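Local coordinates for protein of unknown function with a Fic domain (Bacteroides thetaiotaomicron VPI-5482, PDB 3CUC) that is of unknown function but carries a Fic domain, a mostly helical unit of the Fic/DOC family, at residues Q9-W14 with R268-A273; N37-H42 with V220-D225; Q86-K91 with V207-H212; S227-I232 with L256-Y261. All blocks are in the same frame, centred on the assembly; numbering follows the deposited sequence.

In the fold
Contacts 1 and 4 lie on the same helix, 256-277, with centres about 21 Å apart: its start packs on helix 226-240 and its later turns on the N-terminal helix 6-16. Contact 2 touches both. The OH of Tyr261 lies 2.5 Å from Asp225 OD2, a probable hydrogen bond to contact 4, and the guanidinium of Arg268 packs against the ring of His222. Contact 3 is about 20 Å from contact 2 between centres, across the middle of the chain, and lies on helix 199-213, which begins within the HPFEDGNGR signature of Fic proteins. Contact 3 is near the other end of that helix, while the Tyr229 hydroxyl of contact 4 bonds Arg204 along it.

Contact 1: Q9-W14 with R268-A273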
# COMPACT_ATOMS: atom_id res chain seq x y z
N GLN A 9 -8.87 -2.83 -21.50
CA GLN A 9 -8.88 -1.83 -22.55
C GLN A 9 -8.13 -0.60 -22.09
O GLN A 9 -7.36 -0.00 -22.85
CB GLN A 9 -10.32 -1.45 -22.86
CG GLN A 9 -10.55 -0.72 -24.14
CD GLN A 9 -12.03 -0.66 -24.46
OE1 GLN A 9 -12.50 -1.25 -25.45
NE2 GLN A 9 -12.80 0.03 -23.61
N LEU A 10 -8.38 -0.22 -20.84
CA LEU A 10 -7.72 0.91 -20.20
C LEU A 10 -6.22 0.66 -20.08
O LEU A 10 -5.42 1.53 -20.39
CB LEU A 10 -8.32 1.17 -18.82
CG LEU A 10 -9.69 1.84 -18.73
CD1 LEU A 10 -10.16 1.89 -17.28
CD2 LEU A 10 -9.67 3.24 -19.34
N TYR A 11 -5.85 -0.54 -19.64
CA TYR A 11 -4.44 -0.93 -19.55
C TYR A 11 -3.74 -0.86 -20.91
O TYR A 11 -2.66 -0.29 -21.03
CB TYR A 11 -4.29 -2.34 -19.00
CG TYR A 11 -2.85 -2.72 -18.83
CD1 TYR A 11 -2.06 -2.11 -17.85
CD2 TYR A 11 -2.24 -3.67 -19.65
CE1 TYR A 11 -0.73 -2.43 -17.69
CE2 TYR A 11 -0.90 -4.00 -19.50
CZ TYR A 11 -0.15 -3.38 -18.52
OH TYR A 11 1.18 -3.69 -18.35
N SER A 12 -4.37 -1.46 -21.92
CA SER A 12 -3.85 -1.42 -23.27
C SER A 12 -3.61 0.00 -23.75
O SER A 12 -2.58 0.29 -24.34
CB SER A 12 -4.80 -2.13 -24.23
OG SER A 12 -4.42 -1.88 -25.57
N LYS A 13 -4.57 0.88 -23.49
CA LYS A 13 -4.46 2.28 -23.89
C LYS A 13 -3.32 2.96 -23.16
O LYS A 13 -2.58 3.76 -23.74
CB LYS A 13 -5.77 3.02 -23.61
CG LYS A 13 -5.78 4.49 -24.03
CD LYS A 13 -5.81 4.64 -25.55
CE LYS A 13 -5.70 6.10 -25.98
NZ LYS A 13 -5.91 6.22 -27.45
N TRP A 14 -3.18 2.63 -21.88
CA TRP A 14 -2.12 3.19 -21.05
C TRP A 14 -0.75 2.80 -21.58
O TRP A 14 0.10 3.66 -21.75
CB TRP A 14 -2.30 2.73 -19.60
CG TRP A 14 -1.10 2.85 -18.71
CD1 TRP A 14 -0.34 1.82 -18.22
CD2 TRP A 14 -0.54 4.05 -18.17
NE1 TRP A 14 0.66 2.31 -17.42
CE2 TRP A 14 0.56 3.67 -17.37
CE3 TRP A 14 -0.85 5.40 -18.30
CZ2 TRP A 14 1.35 4.61 -16.70
CZ3 TRP A 14 -0.07 6.34 -17.63
CH2 TRP A 14 1.02 5.94 -16.84
N ARG A 268 -9.53 3.50 -11.82
CA ARG A 268 -9.52 4.94 -11.56
C ARG A 268 -8.16 5.55 -11.93
O ARG A 268 -8.13 6.59 -12.57
CB ARG A 268 -9.86 5.24 -10.09
CG ARG A 268 -10.13 6.72 -9.82
CD ARG A 268 -9.99 7.12 -8.34
NE ARG A 268 -9.69 8.55 -8.22
CZ ARG A 268 -8.52 9.08 -7.84
NH1 ARG A 268 -7.48 8.33 -7.48
NH2 ARG A 268 -8.40 10.41 -7.79
N SER A 269 -7.07 4.90 -11.52
CA SER A 269 -5.71 5.40 -11.80
C SER A 269 -5.43 5.43 -13.29
O SER A 269 -4.91 6.42 -13.82
CB SER A 269 -4.64 4.52 -11.14
OG SER A 269 -4.72 4.56 -9.73
N LEU A 270 -5.77 4.33 -13.97
CA LEU A 270 -5.59 4.23 -15.41
C LEU A 270 -6.37 5.32 -16.14
O LEU A 270 -5.84 5.96 -17.06
CB LEU A 270 -6.01 2.84 -15.91
CG LEU A 270 -5.00 1.71 -15.66
CD1 LEU A 270 -5.66 0.36 -15.85
CD2 LEU A 270 -3.77 1.85 -16.56
N THR A 271 -7.61 5.55 -15.72
CA THR A 271 -8.45 6.55 -16.37
C THR A 271 -7.85 7.95 -16.21
O THR A 271 -7.75 8.70 -17.17
CB THR A 271 -9.88 6.53 -15.83
OG1 THR A 271 -10.45 5.23 -16.05
CG2 THR A 271 -10.73 7.57 -16.55
N LEU A 272 -7.43 8.28 -14.99
CA LEU A 272 -6.78 9.55 -14.73
C LEU A 272 -5.45 9.68 -15.46
O LEU A 272 -5.12 10.76 -15.97
CB LEU A 272 -6.56 9.77 -13.23
CG LEU A 272 -7.43 10.83 -12.55
CD1 LEU A 272 -8.93 10.54 -12.81
CD2 LEU A 272 -7.11 10.91 -11.04
N ALA A 273 -4.67 8.60 -15.50
CA ALA A 273 -3.34 8.64 -16.09
C ALA A 273 -3.43 8.81 -17.60
O ALA A 273 -2.68 9.60 -18.19
CB ALA A 273 -2.56 7.40 -15.73
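Leu10 and Trp14 of the N-terminal helix 6-16 pack on Leu270 and Ala273 of the C-terminal helix 256-277, a helix-helix interface that brings the first and last helices of the chain together. The short segments run in roughly the same direction, 39° apart, with their axes 9.5 Å from each other at closest approach. Leu270 supplies the largest share of the buried surface, and its two methyls divide the opposing helix between them. CD1 lies against Leu10, 4.1 Å from Leu10 CB, and also faces the backbone N of Tyr11. CD2 goes to Trp14, one turn on, where it sits 3.5 Å from Trp14 CB and reaches on to the near atoms of the indole; the leucine and tryptophan side chains meet at about a right angle. Trp14 has CG anti to its backbone N (chi1 162°); the six-membered end of the indole meets Ala273 obliquely. The indole NE1 is turned to a different partner, the carbonyl of Gly215, which helps to fix the rotation of the ring. At the margin, Leu10 CD1 is 3.6 Å from Thr271 OG1; that hydroxyl bonds Ile267 O within its own helix, and its meeting with Leu10 is plain packing. On the other side of Leu270, the Ala273 methyl CB approaches Trp14 CZ3 at 3.3 Å.

Contact 2: N37-H42 with V220-D225; sequences NYNSNH and VIHSED
Asn39, on the last turns of helix 22-42, carries the contact with the loop 220-225, from CB to both tips of its amide. CB rests 3.5 Å from the carbonyl O of Ile221. CG, anti to the carbonyl carbon (chi1 -76°), leads the amide in between Val220 and the backbone of His222 and Ser223. OD1 then accepts the N-H of Ser223 at 3.0 Å. The bond is nearly straight at the hydrogen, 168°, though the donor is tilted 31° from the amide's carbonyl plane. ND2 packs 3.5 Å from Val220 CG1, while its hydrogen bond goes back to Glu35 O one turn earlier in the helix. Both polar atoms of this buried amide are thus engaged, and the two bonds together fix its rotation. The same Val220 CG1 lies over the centre of the His222 ring, 3.8 Å above its plane. One turn further along the helix, His42 CB is 3.7 Å from Ser223 OG. What results is a side-chain-to-main-chain tie, in which a helical asparagine holds an N-H at the start of the short 3-10 turn 223-224, within the connection between helices 199-213 and 226-240 of this Fic protein.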
# COMPACT_ATOMS: atom_id res chain seq x y z
N ASN A 37 -0.24 10.02 -0.15
CA ASN A 37 0.25 10.40 1.18
C ASN A 37 -0.90 10.82 2.10
O ASN A 37 -1.01 10.38 3.25
CB ASN A 37 1.31 11.50 1.09
CG ASN A 37 2.68 10.97 0.67
OD1 ASN A 37 3.22 10.06 1.30
ND2 ASN A 37 3.25 11.55 -0.39
N TYR A 38 -1.78 11.67 1.57
CA TYR A 38 -2.90 12.15 2.35
C TYR A 38 -3.77 10.98 2.79
O TYR A 38 -3.98 10.77 3.98
CB TYR A 38 -3.75 13.16 1.58
CG TYR A 38 -5.00 13.55 2.32
CD1 TYR A 38 -4.98 14.57 3.27
CD2 TYR A 38 -6.20 12.89 2.09
CE1 TYR A 38 -6.13 14.92 3.96
CE2 TYR A 38 -7.36 13.24 2.78
CZ TYR A 38 -7.32 14.25 3.71
OH TYR A 38 -8.47 14.58 4.39
N ASN A 39 -4.27 10.23 1.81
CA ASN A 39 -5.25 9.19 2.10
C ASN A 39 -4.70 8.03 2.93
O ASN A 39 -5.34 7.59 3.88
CB ASN A 39 -5.86 8.66 0.80
CG ASN A 39 -6.88 9.62 0.20
OD1 ASN A 39 -8.00 9.72 0.69
ND2 ASN A 39 -6.50 10.31 -0.87
N SER A 40 -3.51 7.55 2.59
CA SER A 40 -2.96 6.38 3.28
C SER A 40 -2.75 6.70 4.76
O SER A 40 -2.98 5.85 5.61
CB SER A 40 -1.67 5.89 2.60
OG SER A 40 -1.19 4.67 3.15
N ASN A 41 -2.34 7.93 5.05
CA ASN A 41 -2.18 8.37 6.44
C ASN A 41 -3.50 8.73 7.11
O ASN A 41 -3.69 8.51 8.31
CB ASN A 41 -1.21 9.55 6.53
CG ASN A 41 0.23 9.14 6.31
OD1 ASN A 41 0.78 9.33 5.22
ND2 ASN A 41 0.86 8.58 7.34
N HIS A 42 -4.43 9.29 6.34
CA HIS A 42 -5.73 9.64 6.89
C HIS A 42 -6.50 8.40 7.33
O HIS A 42 -7.20 8.43 8.33
CB HIS A 42 -6.56 10.45 5.89
CG HIS A 42 -7.36 11.54 6.53
ND1 HIS A 42 -6.83 12.79 6.79
CD2 HIS A 42 -8.63 11.58 6.97
CE1 HIS A 42 -7.75 13.55 7.35
NE2 HIS A 42 -8.86 12.83 7.47
N VAL A 220 -4.57 4.67 -5.18
CA VAL A 220 -4.90 5.35 -3.94
C VAL A 220 -6.17 4.75 -3.35
O VAL A 220 -7.26 4.92 -3.91
CB VAL A 220 -5.17 6.86 -4.18
CG1 VAL A 220 -5.60 7.53 -2.88
CG2 VAL A 220 -3.95 7.54 -4.75
N ILE A 221 -6.05 4.03 -2.24
CA ILE A 221 -7.24 3.63 -1.49
C ILE A 221 -7.68 4.87 -0.72
O ILE A 221 -6.93 5.36 0.13
CB ILE A 221 -6.98 2.45 -0.55
CG1 ILE A 221 -6.51 1.23 -1.34
CG2 ILE A 221 -8.25 2.10 0.21
CD1 ILE A 221 -6.03 0.09 -0.48
N HIS A 222 -8.85 5.40 -1.06
CA HIS A 222 -9.31 6.68 -0.52
C HIS A 222 -9.90 6.50 0.87
O HIS A 222 -10.68 5.58 1.08
CB HIS A 222 -10.35 7.32 -1.45
CG HIS A 222 -9.78 7.79 -2.75
ND1 HIS A 222 -9.38 9.09 -2.95
CD2 HIS A 222 -9.53 7.13 -3.90
CE1 HIS A 222 -8.90 9.22 -4.18
NE2 HIS A 222 -8.98 8.04 -4.77
N SER A 223 -9.54 7.39 1.80
CA SER A 223 -10.00 7.24 3.20
C SER A 223 -11.50 7.47 3.36
O SER A 223 -12.10 7.00 4.33
CB SER A 223 -9.21 8.15 4.15
OG SER A 223 -9.70 9.48 4.15
N GLU A 224 -12.12 8.19 2.43
CA GLU A 224 -13.58 8.29 2.40
C GLU A 224 -14.25 6.94 2.18
O GLU A 224 -15.40 6.75 2.54
CB GLU A 224 -14.03 9.28 1.33
CG GLU A 224 -13.70 10.72 1.71
CD GLU A 224 -13.82 11.69 0.56
OE1 GLU A 224 -13.09 11.53 -0.45
OE2 GLU A 224 -14.64 12.63 0.67
N ASP A 225 -13.52 5.99 1.60
CA ASP A 225 -14.05 4.65 1.33
C ASP A 225 -13.57 3.62 2.36
O ASP A 225 -13.58 2.41 2.09
CB ASP A 225 -13.62 4.23 -0.09
CG ASP A 225 -14.49 3.12 -0.66
OD1 ASP A 225 -15.73 3.21 -0.52
OD2 ASP A 225 -13.94 2.17 -1.26

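Contact 3: Q86-K91 with V207-H212; sequences QEAQDK and VNFVLH
Gln89 and His212 are joined by an amide N-H on a ring nitrogen, their side chains crossing obliquely, beside the packing of Ala88 on Phe209. Gln89 has CG beside its own backbone N (chi1 -78°), and the chain is extended beyond CG, which carries the amide across to the other helix. Its NE2 donates to His212 NE2 at 2.8 Å with an almost linear N-H...N angle of 175°. The hydrogen bond lies close to the plane of both groups, even though the amide and imidazole planes are turned 58° apart. His212 CG is anti to the backbone N, and the ring shows its edge to the other helix: Ala88 CB lies near the ring plane, 3.9 Å from His212 CD2.

Ala88 fits between the two aromatic side chains, its CA 5.5 Å from Phe209 CA. Its CB is 3.4 Å from Phe209 O and 3.7 Å from Phe209 CD1. The phenyl has CG anti to the backbone N and turns its edge to the backbone of Glu87; Phe209 CE1 lies 3.4 Å from Ala88 N and 3.8 Å from Glu87 CB. The carboxylate of Glu87 bends off to a salt bridge with Arg93.

In the fold, the contact joins the C-terminal end of helix 68-89 to helix 199-213. Phe209 also touches Tyr167 of helix 156-173, Val210 packs on helix 178-192, and Asn208 on helix 22-42, so helix 199-213 is enclosed by helices on several sides.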
# COMPACT_ATOMS: atom_id res chain seq x y z
N GLN A 86 11.99 3.41 -5.89
CA GLN A 86 13.36 3.04 -6.20
C GLN A 86 13.59 1.54 -6.10
O GLN A 86 14.27 0.95 -6.95
CB GLN A 86 14.31 3.77 -5.25
CG GLN A 86 15.76 3.54 -5.56
CD GLN A 86 16.65 4.44 -4.75
OE1 GLN A 86 17.33 3.99 -3.83
NE2 GLN A 86 16.65 5.73 -5.08
N GLU A 87 13.04 0.92 -5.06
CA GLU A 87 13.16 -0.52 -4.89
C GLU A 87 12.46 -1.22 -6.04
O GLU A 87 13.05 -2.10 -6.66
CB GLU A 87 12.57 -0.97 -3.54
CG GLU A 87 13.15 -2.29 -3.01
CD GLU A 87 14.52 -2.13 -2.36
OE1 GLU A 87 15.14 -1.06 -2.50
OE2 GLU A 87 14.98 -3.10 -1.72
N ALA A 88 11.23 -0.82 -6.34
CA ALA A 88 10.46 -1.39 -7.46
C ALA A 88 11.17 -1.23 -8.81
O ALA A 88 11.19 -2.15 -9.61
CB ALA A 88 9.08 -0.77 -7.52
N GLN A 89 11.74 -0.06 -9.07
CA GLN A 89 12.37 0.19 -10.37
C GLN A 89 13.56 -0.72 -10.63
O GLN A 89 13.81 -1.10 -11.77
CB GLN A 89 12.78 1.66 -10.52
CG GLN A 89 11.62 2.59 -10.85
CD GLN A 89 11.88 4.02 -10.38
OE1 GLN A 89 13.02 4.48 -10.38
NE2 GLN A 89 10.82 4.72 -9.97
N ASP A 90 14.30 -1.06 -9.57
CA ASP A 90 15.40 -2.01 -9.70
C ASP A 90 14.81 -3.41 -9.78
O ASP A 90 14.72 -4.13 -8.78
CB ASP A 90 16.38 -1.89 -8.53
CG ASP A 90 17.59 -2.79 -8.69
OD1 ASP A 90 17.63 -3.62 -9.63
OD2 ASP A 90 18.52 -2.67 -7.88
N LYS A 91 14.46 -3.81 -10.99
CA LYS A 91 13.66 -5.01 -11.22
C LYS A 91 14.33 -6.31 -10.80
O LYS A 91 13.64 -7.31 -10.60
CB LYS A 91 13.27 -5.10 -12.70
CG LYS A 91 12.36 -3.96 -13.16
CD LYS A 91 12.53 -3.70 -14.65
CE LYS A 91 11.96 -2.37 -15.07
NZ LYS A 91 12.58 -1.93 -16.35
N VAL A 207 1.51 -2.73 -2.05
CA VAL A 207 0.68 -2.83 -3.25
C VAL A 207 1.31 -2.00 -4.34
O VAL A 207 1.54 -2.48 -5.45
CB VAL A 207 -0.75 -2.31 -3.02
CG1 VAL A 207 -1.46 -2.08 -4.35
CG2 VAL A 207 -1.54 -3.28 -2.15
N ASN A 208 1.59 -0.74 -4.03
CA ASN A 208 2.13 0.17 -5.02
C ASN A 208 3.56 -0.17 -5.42
O ASN A 208 4.01 0.20 -6.51
CB ASN A 208 2.00 1.62 -4.54
CG ASN A 208 0.56 2.12 -4.62
OD1 ASN A 208 -0.23 1.65 -5.45
ND2 ASN A 208 0.22 3.06 -3.76
N PHE A 209 4.27 -0.91 -4.56
CA PHE A 209 5.57 -1.46 -4.93
C PHE A 209 5.40 -2.43 -6.09
O PHE A 209 6.11 -2.35 -7.09
CB PHE A 209 6.22 -2.16 -3.74
CG PHE A 209 7.39 -3.04 -4.10
CD1 PHE A 209 8.67 -2.51 -4.23
CD2 PHE A 209 7.21 -4.40 -4.29
CE1 PHE A 209 9.75 -3.33 -4.55
CE2 PHE A 209 8.29 -5.22 -4.61
CZ PHE A 209 9.56 -4.68 -4.74
N VAL A 210 4.45 -3.34 -5.94
CA VAL A 210 4.21 -4.35 -6.96
C VAL A 210 3.77 -3.69 -8.27
O VAL A 210 4.36 -3.95 -9.33
CB VAL A 210 3.16 -5.38 -6.49
CG1 VAL A 210 2.86 -6.39 -7.59
CG2 VAL A 210 3.64 -6.08 -5.22
N LEU A 211 2.77 -2.83 -8.20
CA LEU A 211 2.24 -2.18 -9.39
C LEU A 211 3.30 -1.35 -10.12
O LEU A 211 3.38 -1.38 -11.34
CB LEU A 211 1.05 -1.27 -9.03
CG LEU A 211 -0.22 -1.92 -8.49
CD1 LEU A 211 -1.27 -0.87 -8.18
CD2 LEU A 211 -0.76 -2.91 -9.48
N HIS A 212 4.10 -0.60 -9.37
CA HIS A 212 5.11 0.25 -9.99
C HIS A 212 6.19 -0.58 -10.70
O HIS A 212 6.60 -0.27 -11.83
CB HIS A 212 5.75 1.16 -8.96
CG HIS A 212 6.64 2.22 -9.54
ND1 HIS A 212 6.16 3.21 -10.36
CD2 HIS A 212 7.97 2.43 -9.42
CE1 HIS A 212 7.16 4.00 -10.72
NE2 HIS A 212 8.27 3.55 -10.16

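Contact 4: S227-I232 with L256-Y261; sequences SNYLNI and LPFVNY
Tyr229 and Tyr261 both have CG anti to the backbone N (chi1 172° and -174°), which directs CG of each toward the interface between helices 226-240 and 256-277; the two side chains meet at about a right angle. Tyr229 CD1 comes 3.7 Å from Tyr261 CE2. Further out on the same ring, CE1 of Tyr229 is 3.9 Å from Phe258 CE1, and this phenyl atom lies at the edge of the tyrosine ring, near its plane.

Ile232 makes the other half of the contact. Its branch CG2, also anti to the backbone N, fits against the first turn of the opposing helix, 3.4 Å from Pro257 O and 3.9 Å from Pro257 CB. Ile232 CG2 is also 4.0 Å from Phe258 CB. CA atoms of Ile232 and Phe258 are nearest here, 5.9 Å apart. The short segments run roughly antiparallel, 146° between their directions, with axes 10.0 Å apart. Towards the edge, Asn228 ND2 lies 3.6 Å from Tyr261 CE1, and the same amide nitrogen gives a weak hydrogen bond to Asp225 OD2.

Carbon atoms fill most of the interface, while the polar ends are satisfied outside it. The hydroxyl of Tyr261 is directed to Asp225 of contact 2, and that of Tyr229 bonds both His186 NE2 and Arg204 NH1, one from each helix flanking the Fic signature loop. The chemistry therefore implies an apolar interface whose tyrosine hydroxyls link it to helices 178-192 and 199-213 and to the loop before helix 226-240.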
# COMPACT_ATOMS: atom_id res chain seq x y z
N SER A 227 -14.67 2.30 5.26
CA SER A 227 -15.55 1.25 5.75
C SER A 227 -15.72 0.16 4.68
O SER A 227 -15.72 -1.02 4.99
CB SER A 227 -16.90 1.82 6.17
OG SER A 227 -17.61 2.28 5.04
N ASN A 228 -15.84 0.58 3.43
CA ASN A 228 -15.94 -0.35 2.31
C ASN A 228 -14.68 -1.21 2.18
O ASN A 228 -14.74 -2.41 1.95
CB ASN A 228 -16.16 0.44 1.02
CG ASN A 228 -16.62 -0.44 -0.11
OD1 ASN A 228 -17.71 -0.98 -0.06
ND2 ASN A 228 -15.78 -0.57 -1.14
N TYR A 229 -13.53 -0.55 2.31
CA TYR A 229 -12.21 -1.19 2.28
C TYR A 229 -12.09 -2.24 3.39
O TYR A 229 -11.72 -3.39 3.13
CB TYR A 229 -11.16 -0.07 2.41
CG TYR A 229 -9.71 -0.45 2.59
CD1 TYR A 229 -9.13 -1.48 1.86
CD2 TYR A 229 -8.90 0.28 3.46
CE1 TYR A 229 -7.78 -1.80 2.02
CE2 TYR A 229 -7.56 -0.03 3.62
CZ TYR A 229 -7.01 -1.07 2.89
OH TYR A 229 -5.69 -1.39 3.03
N LEU A 230 -12.42 -1.84 4.61
CA LEU A 230 -12.45 -2.77 5.75
C LEU A 230 -13.48 -3.90 5.56
O LEU A 230 -13.22 -5.05 5.93
CB LEU A 230 -12.74 -2.03 7.06
CG LEU A 230 -11.59 -1.24 7.69
CD1 LEU A 230 -12.08 -0.49 8.93
CD2 LEU A 230 -10.42 -2.16 8.04
N ASN A 231 -14.63 -3.56 4.99
CA ASN A 231 -15.68 -4.54 4.75
C ASN A 231 -15.20 -5.64 3.81
O ASN A 231 -15.35 -6.83 4.10
CB ASN A 231 -16.94 -3.87 4.19
CG ASN A 231 -18.12 -4.82 4.08
OD1 ASN A 231 -18.14 -5.73 3.24
ND2 ASN A 231 -19.12 -4.62 4.92
N ILE A 232 -14.59 -5.24 2.70
CA ILE A 232 -14.12 -6.18 1.69
C ILE A 232 -13.12 -7.16 2.32
O ILE A 232 -13.23 -8.37 2.11
CB ILE A 232 -13.53 -5.46 0.45
CG1 ILE A 232 -14.58 -4.55 -0.22
CG2 ILE A 232 -12.98 -6.46 -0.55
CD1 ILE A 232 -15.42 -5.23 -1.27
N LEU A 256 -10.85 -12.95 -3.54
CA LEU A 256 -11.37 -12.43 -4.81
C LEU A 256 -12.09 -11.07 -4.69
O LEU A 256 -11.89 -10.20 -5.55
CB LEU A 256 -12.28 -13.47 -5.46
CG LEU A 256 -12.56 -13.34 -6.96
CD1 LEU A 256 -12.44 -14.71 -7.64
CD2 LEU A 256 -13.93 -12.71 -7.20
N PRO A 257 -12.91 -10.85 -3.64
CA PRO A 257 -13.53 -9.52 -3.50
C PRO A 257 -12.51 -8.37 -3.35
O PRO A 257 -12.76 -7.26 -3.83
CB PRO A 257 -14.40 -9.66 -2.24
CG PRO A 257 -14.52 -11.11 -1.98
CD PRO A 257 -13.32 -11.77 -2.56
N PHE A 258 -11.39 -8.65 -2.69
CA PHE A 258 -10.33 -7.65 -2.52
C PHE A 258 -9.51 -7.48 -3.80
O PHE A 258 -9.01 -6.38 -4.07
CB PHE A 258 -9.42 -8.01 -1.34
CG PHE A 258 -8.35 -6.98 -1.06
CD1 PHE A 258 -8.68 -5.67 -0.74
CD2 PHE A 258 -7.00 -7.32 -1.12
CE1 PHE A 258 -7.70 -4.72 -0.49
CE2 PHE A 258 -6.01 -6.38 -0.86
CZ PHE A 258 -6.37 -5.08 -0.55
N VAL A 259 -9.36 -8.55 -4.57
CA VAL A 259 -8.71 -8.44 -5.88
C VAL A 259 -9.54 -7.50 -6.76
O VAL A 259 -9.00 -6.61 -7.40
CB VAL A 259 -8.53 -9.81 -6.59
CG1 VAL A 259 -7.81 -9.63 -7.92
CG2 VAL A 259 -7.76 -10.79 -5.71
N ASN A 260 -10.86 -7.70 -6.75
CA ASN A 260 -11.75 -6.82 -7.50
C ASN A 260 -11.64 -5.38 -7.02
O ASN A 260 -11.61 -4.46 -7.84
CB ASN A 260 -13.21 -7.30 -7.43
CG ASN A 260 -13.44 -8.60 -8.19
OD1 ASN A 260 -12.69 -8.96 -9.10
ND2 ASN A 260 -14.49 -9.32 -7.82
N TYR A 261 -11.57 -5.19 -5.70
CA TYR A 261 -11.46 -3.85 -5.14
C TYR A 261 -10.24 -3.09 -5.65
O TYR A 261 -10.36 -1.95 -6.10
CB TYR A 261 -11.43 -3.91 -3.61
CG TYR A 261 -11.47 -2.54 -2.97
CD1 TYR A 261 -12.52 -1.66 -3.24
CD2 TYR A 261 -10.46 -2.11 -2.11
CE1 TYR A 261 -12.56 -0.39 -2.68
CE2 TYR A 261 -10.50 -0.84 -1.53
CZ TYR A 261 -11.55 0.01 -1.82
OH TYR A 261 -11.59 1.26 -1.26